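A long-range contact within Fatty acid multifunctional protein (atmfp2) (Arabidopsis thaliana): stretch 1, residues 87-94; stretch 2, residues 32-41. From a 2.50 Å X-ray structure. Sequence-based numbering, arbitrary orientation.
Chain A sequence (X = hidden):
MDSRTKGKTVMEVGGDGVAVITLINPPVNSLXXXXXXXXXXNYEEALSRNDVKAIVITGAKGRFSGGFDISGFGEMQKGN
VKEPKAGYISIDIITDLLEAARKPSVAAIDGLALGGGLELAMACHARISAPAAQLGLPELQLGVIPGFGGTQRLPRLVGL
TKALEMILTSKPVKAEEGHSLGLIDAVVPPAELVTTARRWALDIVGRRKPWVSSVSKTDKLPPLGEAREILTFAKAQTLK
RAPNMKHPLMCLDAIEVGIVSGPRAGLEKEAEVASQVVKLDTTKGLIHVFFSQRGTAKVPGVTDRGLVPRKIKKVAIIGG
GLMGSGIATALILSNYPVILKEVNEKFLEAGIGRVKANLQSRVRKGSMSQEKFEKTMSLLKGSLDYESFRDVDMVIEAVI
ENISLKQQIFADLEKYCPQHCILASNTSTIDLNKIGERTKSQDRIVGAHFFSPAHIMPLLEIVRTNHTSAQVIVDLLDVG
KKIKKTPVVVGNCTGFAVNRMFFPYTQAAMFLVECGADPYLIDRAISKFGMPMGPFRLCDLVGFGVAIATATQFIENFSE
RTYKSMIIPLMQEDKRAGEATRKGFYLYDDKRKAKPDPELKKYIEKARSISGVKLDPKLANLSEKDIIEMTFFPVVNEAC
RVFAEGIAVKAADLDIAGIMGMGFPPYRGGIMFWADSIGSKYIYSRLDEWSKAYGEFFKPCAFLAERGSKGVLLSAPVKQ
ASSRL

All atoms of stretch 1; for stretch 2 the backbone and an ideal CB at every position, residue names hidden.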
# COMPACT_ATOMS: atom_id res chain seq x y z
N GLY A 87 27.10 13.75 -1.41
CA GLY A 87 27.15 13.13 -0.10
C GLY A 87 27.69 14.06 0.97
O GLY A 87 28.40 13.64 1.88
N TYR A 88 27.36 15.34 0.85
CA TYR A 88 27.80 16.33 1.82
C TYR A 88 27.39 15.93 3.23
O TYR A 88 28.19 15.99 4.16
CB TYR A 88 27.24 17.71 1.49
CG TYR A 88 27.55 18.77 2.53
CD1 TYR A 88 28.85 19.16 2.78
CD2 TYR A 88 26.53 19.37 3.26
CE1 TYR A 88 29.14 20.12 3.73
CE2 TYR A 88 26.81 20.33 4.21
CZ TYR A 88 28.11 20.71 4.44
OH TYR A 88 28.39 21.66 5.38
N ILE A 89 26.13 15.53 3.38
CA ILE A 89 25.62 15.11 4.68
C ILE A 89 26.18 13.76 5.08
O ILE A 89 26.83 13.62 6.12
CB ILE A 89 24.08 15.04 4.68
CG1 ILE A 89 23.49 16.41 4.34
CG2 ILE A 89 23.58 14.56 6.03
CD1 ILE A 89 22.00 16.38 4.11
N SER A 90 25.93 12.76 4.25
CA SER A 90 26.38 11.40 4.50
C SER A 90 27.85 11.36 4.94
O SER A 90 28.20 10.72 5.92
CB SER A 90 26.19 10.53 3.26
OG SER A 90 26.68 9.22 3.46
N ILE A 91 28.69 12.08 4.19
CA ILE A 91 30.13 12.00 4.38
C ILE A 91 30.69 13.10 5.28
O ILE A 91 31.30 12.82 6.31
CB ILE A 91 30.85 12.02 3.03
CG1 ILE A 91 30.34 10.87 2.14
CG2 ILE A 91 32.36 11.92 3.22
CD1 ILE A 91 30.87 10.92 0.73
N ASP A 92 30.49 14.35 4.88
CA ASP A 92 31.07 15.48 5.61
C ASP A 92 30.48 15.68 7.00
O ASP A 92 31.20 15.94 7.96
CB ASP A 92 30.95 16.77 4.80
CG ASP A 92 31.97 16.86 3.69
OD1 ASP A 92 32.13 17.97 3.12
OD2 ASP A 92 32.61 15.84 3.39
N ILE A 93 29.16 15.55 7.11
CA ILE A 93 28.48 15.80 8.38
C ILE A 93 28.42 14.56 9.27
O ILE A 93 28.90 14.57 10.40
CB ILE A 93 27.05 16.33 8.16
CG1 ILE A 93 27.07 17.60 7.32
CG2 ILE A 93 26.37 16.59 9.50
CD1 ILE A 93 28.03 18.65 7.84
N ILE A 94 27.81 13.50 8.75
CA ILE A 94 27.60 12.29 9.54
C ILE A 94 28.88 11.50 9.80
O ILE A 94 29.15 11.09 10.93
CB ILE A 94 26.54 11.38 8.88
CG1 ILE A 94 25.15 11.99 9.04
CG2 ILE A 94 26.59 10.00 9.49
CD1 ILE A 94 24.04 11.09 8.54
N UNK A 32 14.89 16.78 8.31
CA UNK A 32 14.91 17.81 7.29
C UNK A 32 16.32 18.41 7.23
O UNK A 32 17.13 18.18 8.13
CB UNK A 32 13.86 18.89 7.58
N UNK A 33 16.60 19.16 6.17
CA UNK A 33 17.88 19.85 6.07
C UNK A 33 18.04 20.80 7.25
O UNK A 33 19.12 20.92 7.82
CB UNK A 33 17.99 20.61 4.75
N UNK A 34 16.94 21.45 7.62
CA UNK A 34 16.94 22.38 8.75
C UNK A 34 17.49 21.69 9.99
O UNK A 34 18.46 22.15 10.59
CB UNK A 34 15.53 22.91 9.02
N UNK A 35 16.87 20.58 10.36
CA UNK A 35 17.32 19.79 11.50
C UNK A 35 18.80 19.46 11.35
O UNK A 35 19.58 19.63 12.29
CB UNK A 35 16.49 18.51 11.63
N UNK A 36 19.18 19.00 10.16
CA UNK A 36 20.55 18.57 9.91
C UNK A 36 21.57 19.68 10.08
O UNK A 36 22.66 19.45 10.60
CB UNK A 36 20.66 17.99 8.50
N UNK A 37 21.23 20.89 9.63
CA UNK A 37 22.15 22.02 9.73
C UNK A 37 22.23 22.56 11.15
O UNK A 37 23.26 23.08 11.57
CB UNK A 37 21.72 23.14 8.77
N UNK A 38 21.13 22.45 11.89
CA UNK A 38 21.14 22.78 13.30
C UNK A 38 22.01 21.78 14.05
O UNK A 38 22.70 22.13 15.00
CB UNK A 38 19.72 22.80 13.87
N UNK A 39 21.96 20.53 13.60
CA UNK A 39 22.76 19.46 14.18
C UNK A 39 24.24 19.72 13.93
O UNK A 39 25.07 19.62 14.84
CB UNK A 39 22.35 18.10 13.60
N UNK A 40 24.56 20.06 12.68
CA UNK A 40 25.92 20.41 12.30
C UNK A 40 26.47 21.50 13.22
O UNK A 40 27.58 21.38 13.74
CB UNK A 40 25.97 20.87 10.84
N UNK A 41 25.69 22.56 13.42
CA UNK A 41 26.09 23.65 14.29
C UNK A 41 26.28 23.15 15.72
O UNK A 41 27.27 23.47 16.37
CB UNK A 41 25.05 24.78 14.25

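Stretch 1 is largely helical and presents Tyr88, Ile89 and Ile93 to its neighbour. Stretch 2 is also helical from 33 onward, and the two axes run nearly parallel, 17° apart and 11.1 Å distant at closest approach, a gap that side chains must fill.

Position 32, with phi/psi of -72/166°, is extended and immediately precedes the helix. The first turn leaves amide groups without backbone acceptors, so Ser, Thr, Asp or Asn would suit. It is Ser32, chi1 p, whose OG accepts from the backbone N of position 35 at 3.2 Å, an almost straight capping bond.

At position 33 the CA-to-CB bond points sideways. Only a long side chain could reach Ile89, and an apolar one would match it. Phe33 does so: its CE1 lies 3.6 Å from Ile89 CD1, which meets the ring at its edge.

Positions 34 and 35 are out of reach of stretch 1, which therefore hardly restricts the choice. They are Asp34 and Val35.

Position 36 points toward stretch 1, its ideal CB 4.9 Å from Ile89 CD1. With the aliphatic side chain of Ile89 nearby, Leu, Ile or Met would be sensible, the gap leaving room for a branched chain. Leu36 brings CD1 to 3.5 Å from Ile89 CD1.

Position 37 points sideways, but the Tyr88 ring lies within range of a long side chain. An aromatic residue or a long aliphatic one could reach it. Tyr37 places CE1 4.2 Å from Tyr88 CE2, and each ring meets the other near its plane, edge to edge rather than stacked.

Position 38 is out of reach; it is Asn38. Position 39 points toward stretch 1 but stays distant, so an apolar chain directed at Ile93 and Ile94 is plausible. Leu39 CD2 stays 5.7 Å from Ile93 CG2, its nearest approach, so there is no close contact.

Position 40 is where the backbones come closest, 6.6 Å between its CA and Ile93 CA. The ideal CB is 4.3 Å from Ile93 CD1, with the Tyr88 hydroxyl farther out, favouring a long chain with an aliphatic stem: Lys, Arg, Met or Gln. Lys40 is extended through chi3; its CD packs 3.4 Å from Ile93 CD1 and its CE lies 3.1 Å from Tyr88 OH, while NZ is hydrogen-bonded elsewhere in the structure.

Position 41 is out of reach, so stretch 1 hardly restricts the choice. Ser41 OG donates to Tyr37 O at 3.2 Å.

Stretch 2 (32-41) SFDVLYNLKS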
# COMPACT_ATOMS: atom_id res chain seq x y z
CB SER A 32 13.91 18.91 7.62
OG SER A 32 14.30 19.61 8.79
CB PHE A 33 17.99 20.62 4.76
CG PHE A 33 18.16 19.73 3.55
CD1 PHE A 33 19.29 18.95 3.41
CD2 PHE A 33 17.19 19.69 2.57
CE1 PHE A 33 19.45 18.13 2.31
CE2 PHE A 33 17.34 18.88 1.46
CZ PHE A 33 18.48 18.09 1.33
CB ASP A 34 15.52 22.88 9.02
CG ASP A 34 14.86 23.49 7.80
OD1 ASP A 34 14.01 24.38 7.97
OD2 ASP A 34 15.19 23.08 6.67
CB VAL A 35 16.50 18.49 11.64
CG1 VAL A 35 17.13 17.57 12.67
CG2 VAL A 35 15.05 18.81 11.99
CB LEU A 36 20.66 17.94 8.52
CG LEU A 36 20.06 16.54 8.38
CD1 LEU A 36 19.93 16.15 6.92
CD2 LEU A 36 20.90 15.53 9.14
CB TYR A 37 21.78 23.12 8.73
CG TYR A 37 21.86 22.68 7.29
CD1 TYR A 37 22.92 21.91 6.84
CD2 TYR A 37 20.87 23.03 6.38
CE1 TYR A 37 23.00 21.49 5.52
CE2 TYR A 37 20.94 22.63 5.06
CZ TYR A 37 22.01 21.86 4.64
OH TYR A 37 22.09 21.45 3.33
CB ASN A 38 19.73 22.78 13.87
CG ASN A 38 18.90 23.95 13.39
OD1 ASN A 38 19.38 24.78 12.62
ND2 ASN A 38 17.66 24.03 13.85
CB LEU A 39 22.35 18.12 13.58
CG LEU A 39 22.94 16.86 14.20
CD1 LEU A 39 22.58 16.78 15.67
CD2 LEU A 39 22.45 15.63 13.46
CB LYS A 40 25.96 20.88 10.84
CG LYS A 40 27.32 21.39 10.37
CD LYS A 40 27.27 21.77 8.90
CE LYS A 40 28.62 22.25 8.39
NZ LYS A 40 28.90 23.67 8.72
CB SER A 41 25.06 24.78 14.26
OG SER A 41 24.97 25.35 12.96
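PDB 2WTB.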